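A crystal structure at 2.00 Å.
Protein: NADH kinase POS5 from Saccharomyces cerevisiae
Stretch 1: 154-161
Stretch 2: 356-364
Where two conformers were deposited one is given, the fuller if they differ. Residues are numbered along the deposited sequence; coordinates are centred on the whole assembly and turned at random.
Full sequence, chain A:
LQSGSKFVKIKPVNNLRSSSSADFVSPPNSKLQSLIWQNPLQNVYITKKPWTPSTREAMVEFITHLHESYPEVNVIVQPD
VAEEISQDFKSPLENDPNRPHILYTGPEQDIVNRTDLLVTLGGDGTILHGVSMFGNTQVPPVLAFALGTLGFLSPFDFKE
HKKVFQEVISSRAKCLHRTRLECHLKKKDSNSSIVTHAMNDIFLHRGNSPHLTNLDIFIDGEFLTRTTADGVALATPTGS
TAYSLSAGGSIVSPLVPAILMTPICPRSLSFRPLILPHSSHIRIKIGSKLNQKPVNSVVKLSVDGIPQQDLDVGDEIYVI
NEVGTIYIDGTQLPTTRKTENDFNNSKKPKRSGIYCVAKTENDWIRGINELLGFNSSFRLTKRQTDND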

ATOM      1  N   SER A 154      17.800  19.674  -6.951  1.00 24.30           N
ATOM      2  CA  SER A 154      18.656  20.866  -6.868  1.00 23.80           C
ATOM      3  C   SER A 154      18.762  21.383  -5.435  1.00 24.06           C
ATOM      4  O   SER A 154      17.771  21.869  -4.884  1.00 23.76           O
ATOM      5  CB  SER A 154      18.130  21.976  -7.782  1.00 24.04           C
ATOM      6  OG  SER A 154      17.927  21.515  -9.109  1.00 24.22           O
ATOM      7  N   PRO A 155      19.958  21.293  -4.819  1.00 23.91           N
ATOM      8  CA  PRO A 155      20.042  21.668  -3.408  1.00 24.30           C
ATOM      9  C   PRO A 155      20.171  23.178  -3.126  1.00 24.63           C
ATOM     10  O   PRO A 155      20.027  23.580  -1.974  1.00 24.46           O
ATOM     11  CB  PRO A 155      21.319  20.950  -2.923  1.00 24.21           C
ATOM     12  CG  PRO A 155      21.798  20.115  -4.085  1.00 23.66           C
ATOM     13  CD  PRO A 155      21.252  20.782  -5.302  1.00 23.74           C
ATOM     14  N   PHE A 156      20.456  23.987  -4.147  1.00 25.11           N
ATOM     15  CA  PHE A 156      20.745  25.412  -3.944  1.00 26.01           C
ATOM     16  C   PHE A 156      19.727  26.337  -4.569  1.00 26.93           C
ATOM     17  O   PHE A 156      19.291  26.139  -5.705  1.00 26.46           O
ATOM     18  CB  PHE A 156      22.131  25.780  -4.506  1.00 25.75           C
ATOM     19  CG  PHE A 156      23.248  24.968  -3.930  1.00 25.14           C
ATOM     20  CD1 PHE A 156      23.735  25.246  -2.664  1.00 24.15           C
ATOM     21  CD2 PHE A 156      23.789  23.901  -4.644  1.00 22.84           C
ATOM     22  CE1 PHE A 156      24.756  24.475  -2.109  1.00 23.56           C
ATOM     23  CE2 PHE A 156      24.801  23.128  -4.099  1.00 22.85           C
ATOM     24  CZ  PHE A 156      25.290  23.424  -2.835  1.00 23.01           C
ATOM     25  N   ASP A 157      19.376  27.369  -3.814  1.00 28.68           N
ATOM     26  CA  ASP A 157      18.641  28.511  -4.329  1.00 29.96           C
ATOM     27  C   ASP A 157      19.611  29.290  -5.208  1.00 29.97           C
ATOM     28  O   ASP A 157      20.747  29.499  -4.815  1.00 29.89           O
ATOM     29  CB  ASP A 157      18.219  29.391  -3.147  1.00 30.75           C
ATOM     30  CG  ASP A 157      17.170  30.425  -3.518  1.00 33.62           C
ATOM     31  OD1 ASP A 157      17.248  31.036  -4.615  1.00 36.45           O
ATOM     32  OD2 ASP A 157      16.264  30.645  -2.685  1.00 37.65           O
ATOM     33  N   PHE A 158      19.161  29.735  -6.378  1.00 30.61           N
ATOM     34  CA  PHE A 158      20.023  30.532  -7.267  1.00 31.34           C
ATOM     35  C   PHE A 158      20.578  31.809  -6.619  1.00 31.92           C
ATOM     36  O   PHE A 158      21.644  32.287  -7.016  1.00 31.92           O
ATOM     37  CB  PHE A 158      19.345  30.859  -8.607  1.00 30.94           C
ATOM     38  CG  PHE A 158      20.192  31.743  -9.512  1.00 30.54           C
ATOM     39  CD1 PHE A 158      21.296  31.219 -10.182  1.00 29.66           C
ATOM     40  CD2 PHE A 158      19.902  33.103  -9.656  1.00 29.57           C
ATOM     41  CE1 PHE A 158      22.096  32.033 -11.005  1.00 29.49           C
ATOM     42  CE2 PHE A 158      20.697  33.925 -10.466  1.00 29.00           C
ATOM     43  CZ  PHE A 158      21.801  33.384 -11.142  1.00 27.90           C
ATOM     44  N   LYS A 159      19.840  32.345  -5.644  0.50 32.24           N
ATOM     45  CA  LYS A 159      20.264  33.507  -4.858  0.50 32.68           C
ATOM     46  C   LYS A 159      21.642  33.314  -4.244  0.50 32.83           C
ATOM     47  O   LYS A 159      22.399  34.276  -4.091  0.50 32.93           O
ATOM     48  CB  LYS A 159      19.260  33.800  -3.735  0.50 32.73           C
ATOM     49  CG  LYS A 159      18.236  34.883  -4.048  0.50 33.47           C
ATOM     50  CD  LYS A 159      17.094  34.370  -4.906  0.50 33.54           C
ATOM     51  CE  LYS A 159      15.872  35.268  -4.763  0.50 34.14           C
ATOM     52  NZ  LYS A 159      14.759  34.867  -5.681  0.50 33.44           N
ATOM     53  N   GLU A 160      21.959  32.066  -3.896  1.00 32.85           N
ATOM     54  CA  GLU A 160      23.215  31.732  -3.222  1.00 33.19           C
ATOM     55  C   GLU A 160      24.385  31.549  -4.200  1.00 32.47           C
ATOM     56  O   GLU A 160      25.454  31.116  -3.786  1.00 32.24           O
ATOM     57  CB  GLU A 160      23.090  30.439  -2.397  1.00 33.68           C
ATOM     58  CG  GLU A 160      21.710  30.089  -1.815  1.00 36.01           C
ATOM     59  CD  GLU A 160      21.737  28.758  -1.047  1.00 38.09           C
ATOM     60  OE1 GLU A 160      22.616  28.598  -0.167  1.00 41.33           O
ATOM     61  OE2 GLU A 160      20.896  27.874  -1.321  1.00 37.37           O
ATOM     62  N   HIS A 161      24.188  31.857  -5.484  1.00 32.12           N
ATOM     63  CA  HIS A 161      25.140  31.422  -6.531  1.00 31.62           C
ATOM     64  C   HIS A 161      26.593  31.900  -6.392  1.00 31.21           C
ATOM     65  O   HIS A 161      27.512  31.132  -6.688  1.00 30.80           O
ATOM     66  CB  HIS A 161      24.604  31.687  -7.946  1.00 31.82           C
ATOM     67  CG  HIS A 161      24.609  33.131  -8.348  1.00 33.01           C
ATOM     68  ND1 HIS A 161      23.522  33.961  -8.168  1.00 33.33           N
ATOM     69  CD2 HIS A 161      25.562  33.884  -8.952  1.00 33.62           C
ATOM     70  CE1 HIS A 161      23.810  35.167  -8.628  1.00 34.51           C
ATOM     71  NE2 HIS A 161      25.044  35.148  -9.104  1.00 35.04           N
TER
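Stretch 2 (356-364) CVAKTENDW

Stretch 2 enters as the last part of a strand, passes through a loop and turns into a helix at Asp363, touching stretch 1 mainly along Pro155 and Phe156. The backbones stay apart, the nearest CA atoms being those of Pro155 and Lys359 at 6.1 Å, and no hydrogen bond links the two stretches; packing and one long salt bridge hold them together.

Cys356, extended, points its CA-to-CB bond toward stretch 1 but remains out of contact. Val357, also extended, is buried and makes the apolar contact: its CG1 lies 3.7 Å from CE2 of Phe156, where a compact branched side chain fills space beside an aromatic ring. Its carbonyl serves too, with O of Val357 3.5 Å from CG of Pro155. Ala358 turns its methyl away, so its contribution is from the backbone: its O approaches CZ of Phe156 at 3.5 Å, at the ring edge and near the ring plane, where the slightly positive ring hydrogens suit a carbonyl oxygen.

Of all the residues in the two stretches, Lys359 has the most surface covered by the other stretch. Its side chain, all t from chi1 to chi4, runs out straight, so that the aliphatic part packs and the charge travels on. CB of Lys359 sits 3.7 Å from CE1 of Phe156, its CD lies 3.6 Å from O of Pro155, and its NZ reaches OE2 of Glu160 at 3.7 Å, a long salt bridge. OE2 of Glu160 also accepts a hydrogen bond from N of Asp157 (3.0 Å), which helps to fix the carboxylate.

Thr360, Glu361 and Asn362 carry the chain clear of stretch 1. Asp363 brings it back: its OD2 accepts from N of Lys359 (2.8 Å) and its OD1 from N of Thr360 (2.9 Å), tying the loop to the helix start, while OD2 lies 4.1 Å from CB of Pro155. Trp364 continues the helix out of reach.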

ATOM      1  N   CYS A 356      27.114  15.147  -7.353  1.00 23.92           N
ATOM      2  CA  CYS A 356      26.316  16.348  -7.211  1.00 23.53           C
ATOM      3  C   CYS A 356      26.795  17.108  -5.993  1.00 23.42           C
ATOM      4  O   CYS A 356      26.805  16.567  -4.887  1.00 22.87           O
ATOM      5  CB  CYS A 356      24.828  15.994  -7.068  1.00 23.58           C
ATOM      6  SG  CYS A 356      24.175  15.057  -8.450  1.00 24.51           S
ATOM      7  N   VAL A 357      27.226  18.348  -6.210  1.00 23.12           N
ATOM      8  CA  VAL A 357      27.555  19.266  -5.122  1.00 23.29           C
ATOM      9  C   VAL A 357      26.397  19.302  -4.126  1.00 23.55           C
ATOM     10  O   VAL A 357      25.247  19.529  -4.514  1.00 22.96           O
ATOM     11  CB  VAL A 357      27.827  20.693  -5.654  1.00 22.96           C
ATOM     12  CG1 VAL A 357      28.194  21.653  -4.516  1.00 23.32           C
ATOM     13  CG2 VAL A 357      28.940  20.659  -6.691  1.00 23.39           C
ATOM     14  N   ALA A 358      26.729  19.072  -2.859  1.00 24.46           N
ATOM     15  CA  ALA A 358      25.774  19.063  -1.755  1.00 26.18           C
ATOM     16  C   ALA A 358      25.858  20.340  -0.919  1.00 27.63           C
ATOM     17  O   ALA A 358      26.914  20.983  -0.846  1.00 27.10           O
ATOM     18  CB  ALA A 358      26.026  17.849  -0.872  1.00 25.77           C
ATOM     19  N   LYS A 359      24.751  20.683  -0.261  1.00 29.21           N
ATOM     20  CA  LYS A 359      24.675  21.884   0.574  1.00 31.07           C
ATOM     21  C   LYS A 359      25.124  21.651   2.022  1.00 32.31           C
ATOM     22  O   LYS A 359      25.909  22.428   2.568  1.00 32.70           O
ATOM     23  CB  LYS A 359      23.260  22.456   0.551  1.00 31.28           C
ATOM     24  CG  LYS A 359      23.127  23.798   1.270  1.00 32.03           C
ATOM     25  CD  LYS A 359      21.769  24.409   1.030  1.00 34.09           C
ATOM     26  CE  LYS A 359      21.608  25.674   1.852  1.00 35.49           C
ATOM     27  NZ  LYS A 359      20.203  26.133   1.839  1.00 36.43           N
ATOM     28  N   THR A 360      24.605  20.591   2.638  1.00 33.27           N
ATOM     29  CA  THR A 360      24.942  20.214   4.010  1.00 34.20           C
ATOM     30  C   THR A 360      25.266  18.730   3.995  1.00 34.31           C
ATOM     31  O   THR A 360      25.156  18.084   2.953  1.00 34.57           O
ATOM     32  CB  THR A 360      23.745  20.446   4.995  1.00 34.45           C
ATOM     33  OG1 THR A 360      22.647  19.581   4.645  1.00 34.83           O
ATOM     34  CG2 THR A 360      23.272  21.893   4.965  1.00 34.99           C
ATOM     35  N   GLU A 361      25.646  18.219   5.163  0.50 34.47           N
ATOM     36  CA  GLU A 361      25.886  16.802   5.380  0.50 34.39           C
ATOM     37  C   GLU A 361      24.583  16.062   5.704  0.50 34.13           C
ATOM     38  O   GLU A 361      24.604  14.874   6.035  0.50 34.43           O
ATOM     39  CB  GLU A 361      26.887  16.634   6.526  0.50 34.81           C
ATOM     40  CG  GLU A 361      28.091  17.574   6.449  0.50 35.27           C
ATOM     41  CD  GLU A 361      29.278  16.956   5.726  0.50 37.06           C
ATOM     42  OE1 GLU A 361      29.256  15.732   5.480  0.50 38.41           O
ATOM     43  OE2 GLU A 361      30.239  17.691   5.407  0.50 37.08           O
ATOM     44  N   ASN A 362      23.452  16.764   5.610  1.00 33.58           N
ATOM     45  CA  ASN A 362      22.151  16.183   5.910  1.00 32.66           C
ATOM     46  C   ASN A 362      21.037  16.579   4.933  1.00 30.85           C
ATOM     47  O   ASN A 362      19.871  16.735   5.327  1.00 30.85           O
ATOM     48  CB  ASN A 362      21.792  16.511   7.361  1.00 33.23           C
ATOM     49  CG  ASN A 362      22.757  15.857   8.359  1.00 36.01           C
ATOM     50  OD1 ASN A 362      22.827  14.624   8.461  1.00 39.31           O
ATOM     51  ND2 ASN A 362      23.514  16.680   9.081  1.00 38.52           N
ATOM     52  N   ASP A 363      21.405  16.712   3.659  1.00 28.36           N
ATOM     53  CA  ASP A 363      20.481  17.159   2.605  1.00 26.51           C
ATOM     54  C   ASP A 363      19.316  16.197   2.422  1.00 25.38           C
ATOM     55  O   ASP A 363      18.207  16.612   2.097  1.00 24.28           O
ATOM     56  CB  ASP A 363      21.210  17.293   1.262  1.00 26.44           C
ATOM     57  CG  ASP A 363      22.072  18.555   1.168  1.00 25.44           C
ATOM     58  OD1 ASP A 363      22.020  19.392   2.089  1.00 24.72           O
ATOM     59  OD2 ASP A 363      22.790  18.707   0.155  1.00 25.05           O
ATOM     60  N   TRP A 364      19.595  14.911   2.615  1.00 24.24           N
ATOM     61  CA  TRP A 364      18.646  13.860   2.318  1.00 23.80           C
ATOM     62  C   TRP A 364      17.484  13.849   3.315  1.00 23.47           C
ATOM     63  O   TRP A 364      16.333  13.884   2.915  1.00 23.25           O
ATOM     64  CB  TRP A 364      19.324  12.480   2.269  1.00 23.21           C
ATOM     65  CG  TRP A 364      18.329  11.412   1.847  1.00 22.60           C
ATOM     66  CD1 TRP A 364      17.709  11.300   0.631  1.00 21.08           C
ATOM     67  CD2 TRP A 364      17.835  10.334   2.650  1.00 21.45           C
ATOM     68  NE1 TRP A 364      16.852  10.213   0.631  1.00 21.35           N
ATOM     69  CE2 TRP A 364      16.925   9.598   1.854  1.00 20.85           C
ATOM     70  CE3 TRP A 364      18.083   9.910   3.963  1.00 22.07           C
ATOM     71  CZ2 TRP A 364      16.257   8.464   2.334  1.00 21.67           C
ATOM     72  CZ3 TRP A 364      17.419   8.777   4.438  1.00 23.48           C
ATOM     73  CH2 TRP A 364      16.516   8.071   3.620  1.00 22.23           C
TER